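Local coordinates for bifunctional protein PutA (Bdellovibrio bacteriovorus, PDB 5UR2) that probably oxidises L-proline to L-glutamate in two steps, pairing a flavin-dependent proline dehydrogenase with an NAD-dependent L-glutamate gamma-semialdehyde dehydrogenase, at residues B[651-660]-B[959-967]; B[706-717]-B[735-746]. All coordinates share one frame; numbering follows the deposited sequence.

Contact 1. Residues B[651-660]-B[959-967]; sequences MVTAAAVAGN and DYLKQYMEP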
loop_
_atom_site.group_PDB
_atom_site.type_symbol
_atom_site.label_atom_id
_atom_site.label_comp_id
_atom_site.label_asym_id
_atom_site.label_seq_id
_atom_site.Cartn_x
_atom_site.Cartn_y
_atom_site.Cartn_z
ATOM N N MET B 651 -11.935 -14.496 -8.138
ATOM C CA MET B 651 -10.669 -15.108 -8.546
ATOM C C MET B 651 -10.362 -14.789 -10.006
ATOM O O MET B 651 -9.250 -14.364 -10.341
ATOM C CB MET B 651 -10.717 -16.627 -8.332
ATOM C CG MET B 651 -10.807 -17.101 -6.878
ATOM S SD MET B 651 -11.234 -18.877 -6.821
ATOM C CE MET B 651 -10.586 -19.359 -5.230
ATOM N N VAL B 652 -11.359 -14.943 -10.886
ATOM C CA VAL B 652 -11.132 -14.779 -12.323
ATOM C C VAL B 652 -10.813 -13.325 -12.667
ATOM O O VAL B 652 -9.899 -13.050 -13.459
ATOM C CB VAL B 652 -12.346 -15.292 -13.128
ATOM C CG1 VAL B 652 -12.209 -14.935 -14.620
ATOM C CG2 VAL B 652 -12.463 -16.788 -13.006
ATOM N N THR B 653 -11.592 -12.372 -12.128
ATOM C CA THR B 653 -11.360 -10.975 -12.490
ATOM C C THR B 653 -10.075 -10.448 -11.869
ATOM O O THR B 653 -9.365 -9.647 -12.496
ATOM C CB THR B 653 -12.537 -10.078 -12.095
ATOM O OG1 THR B 653 -12.787 -10.184 -10.690
ATOM C CG2 THR B 653 -13.781 -10.441 -12.858
ATOM N N ALA B 654 -9.757 -10.866 -10.637
ATOM C CA ALA B 654 -8.494 -10.429 -10.044
ATOM C C ALA B 654 -7.323 -10.900 -10.892
ATOM O O ALA B 654 -6.459 -10.104 -11.269
ATOM C CB ALA B 654 -8.348 -10.940 -8.607
ATOM N N ALA B 655 -7.319 -12.186 -11.252
ATOM C CA ALA B 655 -6.245 -12.732 -12.073
ATOM C C ALA B 655 -6.174 -12.017 -13.417
ATOM O O ALA B 655 -5.103 -11.583 -13.848
ATOM C CB ALA B 655 -6.466 -14.229 -12.283
ATOM N N ALA B 656 -7.314 -11.894 -14.091
ATOM C CA ALA B 656 -7.324 -11.333 -15.435
ATOM C C ALA B 656 -7.021 -9.840 -15.425
ATOM O O ALA B 656 -6.227 -9.364 -16.251
ATOM C CB ALA B 656 -8.667 -11.617 -16.111
ATOM N N VAL B 657 -7.617 -9.080 -14.491
ATOM C CA VAL B 657 -7.364 -7.641 -14.509
ATOM C C VAL B 657 -5.897 -7.370 -14.211
ATOM O O VAL B 657 -5.333 -6.380 -14.692
ATOM C CB VAL B 657 -8.282 -6.871 -13.530
ATOM C CG1 VAL B 657 -7.681 -6.839 -12.108
ATOM C CG2 VAL B 657 -8.493 -5.454 -14.031
ATOM N N ALA B 658 -5.242 -8.262 -13.462
ATOM C CA ALA B 658 -3.811 -8.108 -13.226
ATOM C C ALA B 658 -2.967 -8.453 -14.442
ATOM O O ALA B 658 -1.741 -8.353 -14.355
ATOM C CB ALA B 658 -3.369 -8.978 -12.046
ATOM N N GLY B 659 -3.571 -8.825 -15.569
ATOM C CA GLY B 659 -2.815 -9.160 -16.755
ATOM C C GLY B 659 -2.535 -10.637 -16.938
ATOM O O GLY B 659 -1.746 -10.996 -17.816
ATOM N N ASN B 660 -3.091 -11.495 -16.099
ATOM C CA ASN B 660 -2.916 -12.928 -16.295
ATOM C C ASN B 660 -4.022 -13.488 -17.177
ATOM O O ASN B 660 -5.082 -12.878 -17.340
ATOM C CB ASN B 660 -2.889 -13.646 -14.950
ATOM C CG ASN B 660 -1.859 -13.058 -14.007
ATOM O OD1 ASN B 660 -0.652 -13.347 -14.123
ATOM N ND2 ASN B 660 -2.319 -12.214 -13.073
ATOM N N ASP B 959 -4.462 -5.972 -0.106
ATOM C CA ASP B 959 -3.305 -6.807 -0.435
ATOM C C ASP B 959 -3.625 -7.868 -1.475
ATOM O O ASP B 959 -2.702 -8.514 -1.979
ATOM C CB ASP B 959 -2.731 -7.501 0.827
ATOM C CG ASP B 959 -2.191 -6.504 1.860
ATOM O OD1 ASP B 959 -1.658 -5.439 1.458
ATOM O OD2 ASP B 959 -2.349 -6.761 3.077
ATOM N N TYR B 960 -4.902 -8.064 -1.816
ATOM C CA TYR B 960 -5.289 -9.288 -2.520
ATOM C C TYR B 960 -4.785 -9.317 -3.963
ATOM O O TYR B 960 -4.210 -10.319 -4.408
ATOM C CB TYR B 960 -6.797 -9.460 -2.495
ATOM C CG TYR B 960 -7.225 -10.768 -3.098
ATOM C CD1 TYR B 960 -7.002 -11.965 -2.420
ATOM C CD2 TYR B 960 -7.830 -10.816 -4.332
ATOM C CE1 TYR B 960 -7.385 -13.182 -2.953
ATOM C CE2 TYR B 960 -8.230 -12.036 -4.885
ATOM C CZ TYR B 960 -7.997 -13.214 -4.187
ATOM O OH TYR B 960 -8.368 -14.421 -4.717
ATOM N N LEU B 961 -5.010 -8.236 -4.713
ATOM C CA LEU B 961 -4.661 -8.213 -6.131
ATOM C C LEU B 961 -3.166 -8.450 -6.367
ATOM O O LEU B 961 -2.789 -9.064 -7.380
ATOM C CB LEU B 961 -5.087 -6.877 -6.741
ATOM C CG LEU B 961 -5.023 -6.774 -8.259
ATOM C CD1 LEU B 961 -5.857 -7.910 -8.872
ATOM C CD2 LEU B 961 -5.511 -5.391 -8.710
ATOM N N LYS B 962 -2.308 -7.990 -5.448
ATOM C CA LYS B 962 -0.861 -8.155 -5.594
ATOM C C LYS B 962 -0.419 -9.616 -5.588
ATOM O O LYS B 962 0.652 -9.935 -6.130
ATOM C CB LYS B 962 -0.134 -7.400 -4.478
ATOM C CG LYS B 962 -0.319 -5.871 -4.540
ATOM C CD LYS B 962 0.302 -5.224 -3.317
ATOM C CE LYS B 962 0.162 -3.732 -3.353
ATOM N NZ LYS B 962 0.922 -3.091 -2.250
ATOM N N GLN B 963 -1.204 -10.507 -4.984
ATOM C CA GLN B 963 -0.871 -11.935 -4.999
ATOM C C GLN B 963 -0.860 -12.507 -6.412
ATOM O O GLN B 963 -0.251 -13.558 -6.645
ATOM C CB GLN B 963 -1.873 -12.712 -4.143
ATOM C CG GLN B 963 -1.758 -12.486 -2.639
ATOM C CD GLN B 963 -0.571 -13.217 -2.051
ATOM O OE1 GLN B 963 0.532 -12.680 -1.985
ATOM N NE2 GLN B 963 -0.779 -14.479 -1.679
ATOM N N TYR B 964 -1.562 -11.863 -7.343
ATOM C CA TYR B 964 -1.605 -12.276 -8.736
ATOM C C TYR B 964 -0.537 -11.590 -9.579
ATOM O O TYR B 964 -0.570 -11.711 -10.806
ATOM C CB TYR B 964 -2.996 -11.987 -9.326
ATOM C CG TYR B 964 -4.085 -12.819 -8.684
ATOM C CD1 TYR B 964 -4.719 -12.403 -7.514
ATOM C CD2 TYR B 964 -4.462 -14.032 -9.242
ATOM C CE1 TYR B 964 -5.718 -13.179 -6.924
ATOM C CE2 TYR B 964 -5.452 -14.802 -8.679
ATOM C CZ TYR B 964 -6.079 -14.378 -7.524
ATOM O OH TYR B 964 -7.053 -15.188 -6.991
ATOM N N MET B 965 0.419 -10.904 -8.945
ATOM C CA MET B 965 1.408 -10.092 -9.641
ATOM C C MET B 965 2.778 -10.338 -9.024
ATOM O O MET B 965 2.907 -11.029 -8.010
ATOM C CB MET B 965 1.027 -8.592 -9.605
ATOM C CG MET B 965 -0.292 -8.331 -10.311
ATOM S SD MET B 965 -0.751 -6.589 -10.508
ATOM C CE MET B 965 -0.717 -6.041 -8.817
ATOM N N GLU B 966 3.814 -9.816 -9.691
ATOM C CA GLU B 966 5.179 -9.750 -9.203
ATOM C C GLU B 966 5.590 -8.294 -9.047
ATOM O O GLU B 966 5.351 -7.484 -9.950
ATOM C CB GLU B 966 6.187 -10.445 -10.152
ATOM C CG GLU B 966 6.124 -11.956 -10.192
ATOM C CD GLU B 966 6.585 -12.578 -8.914
ATOM O OE1 GLU B 966 7.517 -12.013 -8.281
ATOM O OE2 GLU B 966 6.009 -13.626 -8.533
ATOM N N PRO B 967 6.229 -7.941 -7.941
ATOM C CA PRO B 967 6.806 -6.599 -7.827
ATOM C C PRO B 967 8.066 -6.505 -8.666
ATOM O O PRO B 967 8.798 -7.486 -8.829
ATOM C CB PRO B 967 7.143 -6.490 -6.336
ATOM C CG PRO B 967 7.525 -7.945 -5.974
ATOM C CD PRO B 967 6.594 -8.814 -6.796
#
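The ring of Y964 lies against the last two turns of helix 646-657 and buries more surface here than any other residue of the contact. A654 places its CB over one ring face, a CH-pi contact with CB 4.2 Å from the centroid and 27° off the normal. Backbone N of A655 sits above the same plane, offset toward the rim, while A655 CB meets Y964 CD2 at 3.6 Å. The neighbouring side chains close round the alanines. L961, its CG turned anti to the backbone N (chi1 -170°), sends CD1 to within 3.3 Å of A654 O and also touches V657 CG1. One turn on, A658 CB packs on M965 CG at 3.6 Å.

Polar contacts concentrate at two points. N660 donates through ND2 to Y964 O (2.9 Å, N-H...O angle 155°) and to A655 O (3.0 Å), each time on a lone pair in the carbonyl plane. Its OD1 accepts from the backbone N atoms of R632 and G633, so bonds at both ends fix the rotation of the amide. At the far end of the ring, Y960 OH and Y964 OH are 2.7 Å apart in a hydrogen bond that either could donate, beside M651.

G659 has positive phi, and G659 N and N660 N bond back to A656 O and A655 O, a Schellman motif. The contact thus joins this helix C-terminus to the turn leading into strand 965-973 of the mixed sheet in the aldehyde dehydrogenase region.

Contact 2. Residues B[706-717]-B[735-746]; sequences VNHKYTTTIAFT and PGQQHVKRCIIE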
loop_
_atom_site.group_PDB
_atom_site.type_symbol
_atom_site.label_atom_id
_atom_site.label_comp_id
_atom_site.label_asym_id
_atom_site.label_seq_id
_atom_site.Cartn_x
_atom_site.Cartn_y
_atom_site.Cartn_z
ATOM N N VAL B 706 -3.536 -27.810 -12.121
ATOM C CA VAL B 706 -2.675 -27.547 -10.969
ATOM C C VAL B 706 -1.249 -27.987 -11.270
ATOM O O VAL B 706 -0.286 -27.280 -10.948
ATOM C CB VAL B 706 -3.224 -28.236 -9.703
ATOM C CG1 VAL B 706 -2.126 -28.397 -8.644
ATOM C CG2 VAL B 706 -4.382 -27.434 -9.119
ATOM N N ASN B 707 -1.093 -29.151 -11.911
ATOM C CA ASN B 707 0.219 -29.743 -12.125
ATOM C C ASN B 707 0.948 -29.206 -13.345
ATOM O O ASN B 707 2.152 -29.427 -13.451
ATOM C CB ASN B 707 0.110 -31.272 -12.275
ATOM C CG ASN B 707 -0.222 -31.964 -10.958
ATOM O OD1 ASN B 707 0.156 -31.491 -9.888
ATOM N ND2 ASN B 707 -0.852 -33.131 -11.040
ATOM N N HIS B 708 0.270 -28.502 -14.249
ATOM C CA HIS B 708 0.868 -28.167 -15.536
ATOM C C HIS B 708 2.057 -27.213 -15.394
ATOM O O HIS B 708 2.095 -26.355 -14.510
ATOM C CB HIS B 708 -0.183 -27.533 -16.445
ATOM C CG HIS B 708 0.187 -27.558 -17.892
ATOM N ND1 HIS B 708 1.037 -26.632 -18.455
ATOM C CD2 HIS B 708 -0.170 -28.402 -18.891
ATOM C CE1 HIS B 708 1.194 -26.908 -19.739
ATOM N NE2 HIS B 708 0.472 -27.976 -20.029
ATOM N N LYS B 709 3.015 -27.339 -16.318
ATOM C CA LYS B 709 4.231 -26.532 -16.251
ATOM C C LYS B 709 3.978 -25.055 -16.552
ATOM O O LYS B 709 4.770 -24.214 -16.126
ATOM C CB LYS B 709 5.288 -27.083 -17.221
ATOM C CG LYS B 709 4.883 -26.941 -18.683
ATOM C CD LYS B 709 5.893 -27.550 -19.648
ATOM C CE LYS B 709 5.413 -27.350 -21.082
ATOM N NZ LYS B 709 6.182 -28.160 -22.063
ATOM N N TYR B 710 2.900 -24.714 -17.263
ATOM C CA TYR B 710 2.642 -23.311 -17.546
ATOM C C TYR B 710 1.933 -22.602 -16.401
ATOM O O TYR B 710 1.952 -21.371 -16.354
ATOM C CB TYR B 710 1.771 -23.142 -18.790
ATOM C CG TYR B 710 2.391 -23.499 -20.118
ATOM C CD1 TYR B 710 3.766 -23.601 -20.282
ATOM C CD2 TYR B 710 1.578 -23.723 -21.223
ATOM C CE1 TYR B 710 4.310 -23.936 -21.526
ATOM C CE2 TYR B 710 2.103 -24.053 -22.450
ATOM C CZ TYR B 710 3.458 -24.159 -22.605
ATOM O OH TYR B 710 3.933 -24.481 -23.854
ATOM N N THR B 711 1.288 -23.336 -15.504
ATOM C CA THR B 711 0.520 -22.716 -14.429
ATOM C C THR B 711 1.450 -22.029 -13.435
ATOM O O THR B 711 2.275 -22.685 -12.797
ATOM C CB THR B 711 -0.324 -23.771 -13.721
ATOM O OG1 THR B 711 -1.244 -24.335 -14.658
ATOM C CG2 THR B 711 -1.080 -23.163 -12.551
ATOM N N THR B 712 1.309 -20.713 -13.292
ATOM C CA THR B 712 2.134 -19.944 -12.370
ATOM C C THR B 712 1.455 -19.691 -11.037
ATOM O O THR B 712 2.129 -19.618 -10.010
ATOM C CB THR B 712 2.502 -18.592 -12.988
ATOM O OG1 THR B 712 1.310 -17.845 -13.255
ATOM C CG2 THR B 712 3.230 -18.815 -14.295
ATOM N N THR B 713 0.136 -19.573 -11.039
ATOM C CA THR B 713 -0.625 -19.190 -9.870
ATOM C C THR B 713 -1.852 -20.082 -9.778
ATOM O O THR B 713 -2.519 -20.329 -10.791
ATOM C CB THR B 713 -1.014 -17.709 -9.994
ATOM O OG1 THR B 713 0.178 -16.952 -10.233
ATOM C CG2 THR B 713 -1.738 -17.198 -8.749
ATOM N N ILE B 714 -2.142 -20.574 -8.576
ATOM C CA ILE B 714 -3.317 -21.413 -8.330
ATOM C C ILE B 714 -4.180 -20.730 -7.277
ATOM O O ILE B 714 -3.719 -20.503 -6.152
ATOM C CB ILE B 714 -2.920 -22.827 -7.872
ATOM C CG1 ILE B 714 -2.055 -23.509 -8.946
ATOM C CG2 ILE B 714 -4.163 -23.634 -7.567
ATOM C CD1 ILE B 714 -1.188 -24.672 -8.418
ATOM N N ALA B 715 -5.425 -20.405 -7.631
ATOM C CA ALA B 715 -6.402 -19.896 -6.673
ATOM C C ALA B 715 -7.413 -21.004 -6.416
ATOM O O ALA B 715 -8.121 -21.433 -7.336
ATOM C CB ALA B 715 -7.089 -18.628 -7.184
ATOM N N PHE B 716 -7.445 -21.494 -5.184
ATOM C CA PHE B 716 -8.311 -22.591 -4.785
ATOM C C PHE B 716 -9.002 -22.235 -3.491
ATOM O O PHE B 716 -8.347 -21.843 -2.522
ATOM C CB PHE B 716 -7.553 -23.912 -4.585
ATOM C CG PHE B 716 -8.332 -24.922 -3.785
ATOM C CD1 PHE B 716 -9.321 -25.694 -4.383
ATOM C CD2 PHE B 716 -8.099 -25.071 -2.418
ATOM C CE1 PHE B 716 -10.054 -26.617 -3.642
ATOM C CE2 PHE B 716 -8.828 -25.980 -1.664
ATOM C CZ PHE B 716 -9.807 -26.761 -2.279
ATOM N N THR B 717 -10.315 -22.384 -3.473
ATOM C CA THR B 717 -11.091 -22.257 -2.250
ATOM C C THR B 717 -11.965 -23.488 -2.093
ATOM O O THR B 717 -12.738 -23.823 -2.996
ATOM C CB THR B 717 -11.922 -20.981 -2.256
ATOM O OG1 THR B 717 -11.032 -19.861 -2.163
ATOM C CG2 THR B 717 -12.900 -20.983 -1.093
ATOM N N PRO B 735 8.968 -30.838 -15.296
ATOM C CA PRO B 735 9.835 -30.671 -16.470
ATOM C C PRO B 735 9.403 -29.475 -17.309
ATOM O O PRO B 735 8.232 -29.321 -17.654
ATOM C CB PRO B 735 9.661 -31.994 -17.230
ATOM C CG PRO B 735 9.317 -33.000 -16.151
ATOM C CD PRO B 735 8.493 -32.227 -15.139
ATOM N N GLY B 736 10.359 -28.616 -17.639
ATOM C CA GLY B 736 10.043 -27.443 -18.425
ATOM C C GLY B 736 9.426 -26.301 -17.652
ATOM O O GLY B 736 9.151 -25.257 -18.243
ATOM N N GLN B 737 9.194 -26.455 -16.357
ATOM C CA GLN B 737 8.654 -25.364 -15.555
ATOM C C GLN B 737 9.798 -24.436 -15.148
ATOM O O GLN B 737 10.791 -24.879 -14.554
ATOM C CB GLN B 737 7.928 -25.945 -14.345
ATOM C CG GLN B 737 7.204 -24.960 -13.449
ATOM C CD GLN B 737 6.705 -25.651 -12.193
ATOM O OE1 GLN B 737 6.249 -26.804 -12.245
ATOM N NE2 GLN B 737 6.811 -24.969 -11.052
ATOM N N GLN B 738 9.691 -23.157 -15.500
ATOM C CA GLN B 738 10.757 -22.227 -15.139
ATOM C C GLN B 738 10.232 -21.114 -14.242
ATOM O O GLN B 738 10.526 -19.933 -14.448
ATOM C CB GLN B 738 11.430 -21.664 -16.395
ATOM C CG GLN B 738 12.063 -22.778 -17.234
ATOM C CD GLN B 738 13.013 -22.283 -18.302
ATOM O OE1 GLN B 738 12.820 -21.216 -18.887
ATOM N NE2 GLN B 738 14.051 -23.073 -18.568
ATOM N N HIS B 739 9.494 -21.502 -13.211
ATOM C CA HIS B 739 8.974 -20.568 -12.226
ATOM C C HIS B 739 8.557 -21.350 -10.995
ATOM O O HIS B 739 8.437 -22.581 -11.019
ATOM C CB HIS B 739 7.792 -19.776 -12.773
ATOM C CG HIS B 739 6.638 -20.643 -13.172
ATOM N ND1 HIS B 739 6.456 -21.085 -14.466
ATOM C CD2 HIS B 739 5.626 -21.177 -12.446
ATOM C CE1 HIS B 739 5.368 -21.833 -14.524
ATOM N NE2 HIS B 739 4.847 -21.905 -13.311
ATOM N N VAL B 740 8.320 -20.601 -9.925
ATOM C CA VAL B 740 7.808 -21.124 -8.675
ATOM C C VAL B 740 6.307 -20.845 -8.648
ATOM O O VAL B 740 5.860 -19.725 -8.936
ATOM C CB VAL B 740 8.525 -20.487 -7.470
ATOM C CG1 VAL B 740 8.043 -21.104 -6.157
ATOM C CG2 VAL B 740 10.038 -20.648 -7.592
ATOM N N LYS B 741 5.527 -21.867 -8.336
ATOM C CA LYS B 741 4.085 -21.705 -8.285
ATOM C C LYS B 741 3.649 -20.986 -7.012
ATOM O O LYS B 741 4.236 -21.163 -5.938
ATOM C CB LYS B 741 3.397 -23.068 -8.406
ATOM C CG LYS B 741 3.379 -23.602 -9.854
ATOM C CD LYS B 741 2.803 -24.998 -9.983
ATOM C CE LYS B 741 2.896 -25.456 -11.450
ATOM N NZ LYS B 741 2.459 -26.875 -11.719
ATOM N N ARG B 742 2.643 -20.129 -7.145
ATOM C CA ARG B 742 2.040 -19.476 -5.999
ATOM C C ARG B 742 0.635 -20.014 -5.799
ATOM O O ARG B 742 -0.150 -20.072 -6.754
ATOM C CB ARG B 742 1.990 -17.967 -6.170
ATOM C CG ARG B 742 1.132 -17.321 -5.072
ATOM C CD ARG B 742 1.273 -15.833 -5.050
ATOM N NE ARG B 742 2.614 -15.447 -4.639
ATOM C CZ ARG B 742 3.228 -14.351 -5.067
ATOM N NH1 ARG B 742 2.612 -13.523 -5.930
ATOM N NH2 ARG B 742 4.460 -14.090 -4.639
ATOM N N CYS B 743 0.318 -20.387 -4.556
ATOM C CA CYS B 743 -1.017 -20.849 -4.180
ATOM C C CYS B 743 -1.737 -19.766 -3.388
ATOM O O CYS B 743 -1.176 -19.216 -2.438
ATOM C CB CYS B 743 -0.946 -22.118 -3.341
ATOM S SG CYS B 743 -0.315 -23.534 -4.237
ATOM N N ILE B 744 -2.964 -19.455 -3.789
ATOM C CA ILE B 744 -3.842 -18.556 -3.057
ATOM C C ILE B 744 -5.005 -19.410 -2.560
ATOM O O ILE B 744 -5.899 -19.748 -3.342
ATOM C CB ILE B 744 -4.311 -17.389 -3.936
ATOM C CG1 ILE B 744 -3.101 -16.703 -4.576
ATOM C CG2 ILE B 744 -5.122 -16.377 -3.113
ATOM C CD1 ILE B 744 -3.446 -15.705 -5.694
ATOM N N ILE B 745 -5.011 -19.750 -1.260
ATOM C CA ILE B 745 -5.797 -20.864 -0.725
ATOM C C ILE B 745 -6.690 -20.395 0.425
ATOM O O ILE B 745 -6.207 -19.760 1.366
ATOM C CB ILE B 745 -4.888 -21.994 -0.209
ATOM C CG1 ILE B 745 -3.950 -22.502 -1.297
ATOM C CG2 ILE B 745 -5.736 -23.139 0.320
ATOM C CD1 ILE B 745 -4.636 -23.268 -2.366
ATOM N N GLU B 746 -7.973 -20.767 0.385
ATOM C CA GLU B 746 -8.903 -20.614 1.506
ATOM C C GLU B 746 -9.514 -21.982 1.813
ATOM O O GLU B 746 -10.019 -22.645 0.902
ATOM C CB GLU B 746 -9.983 -19.580 1.160
ATOM C CG GLU B 746 -11.034 -19.323 2.254
ATOM C CD GLU B 746 -12.266 -18.557 1.741
ATOM O OE1 GLU B 746 -12.158 -17.694 0.824
ATOM O OE2 GLU B 746 -13.368 -18.853 2.241
HETATM O O HOH W 1 -8.440 -18.764 -3.084
HETATM O O HOH W 2 -11.512 -16.917 -2.414
#
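K741 reaches across to the C-terminal end of helix 698-707 and the loop after it. Its CB lies 4.0 Å from T712 O; with CG anti to the carbonyl carbon (chi1 -77°) and the chain extended beyond it, CG, CD and CE pass T711 O in turn, CE nearest at 3.1 Å. NZ donates to backbone V706 O and H708 O, both at 2.9 Å, the latter from above the carbonyl plane.

H739 makes a second link: NE2 donates to T711 O at 2.7 Å, near the ring plane, while T712 CG2 sits over the ring centre, 3.7 Å from the centroid.

Beyond, the strands run parallel, 9° apart, and five backbone hydrogen bonds, the first donated by R742 N and the last by E746 N, alternate in direction between them. At the end, T717 OG1 lies 3.5 Å from CB of E746, the predicted active-site glutamate, and hydrogen-bonds two waters, one donating to I744 O and the other weakly to E746 OE1.

Helix 720-730 connects the strands as a beta-alpha-beta unit, covering the face bearing I714, F716 and C743; strand 623-638 pairs with the other edge of 711-717, and Y964 packs on A715 and I744 from the opposite face.

In the fold
Contact 2 is nested along the chain within the loop closed by contact 1: helix 646-657 comes first, then strands 711-717 and 742-746, and finally 959-967. Their centres are 14 Å apart, in the aldehyde dehydrogenase part, and both reach one mixed sheet, where 623-638 is the strand shared by 711-717 and 965-973. Two probable hydrogen bonds join them directly, from R742 NH1 to Q963 O (3.0 Å) and to M965 O (3.3 Å), while M651 CE packs against T717 OG1 at 3.1 Å. M651 lies about 6 Å from E746 between side chains, so contact 1 borders the predicted active site, whose glutamate E746 is part of contact 2. Both also touch the second subunit.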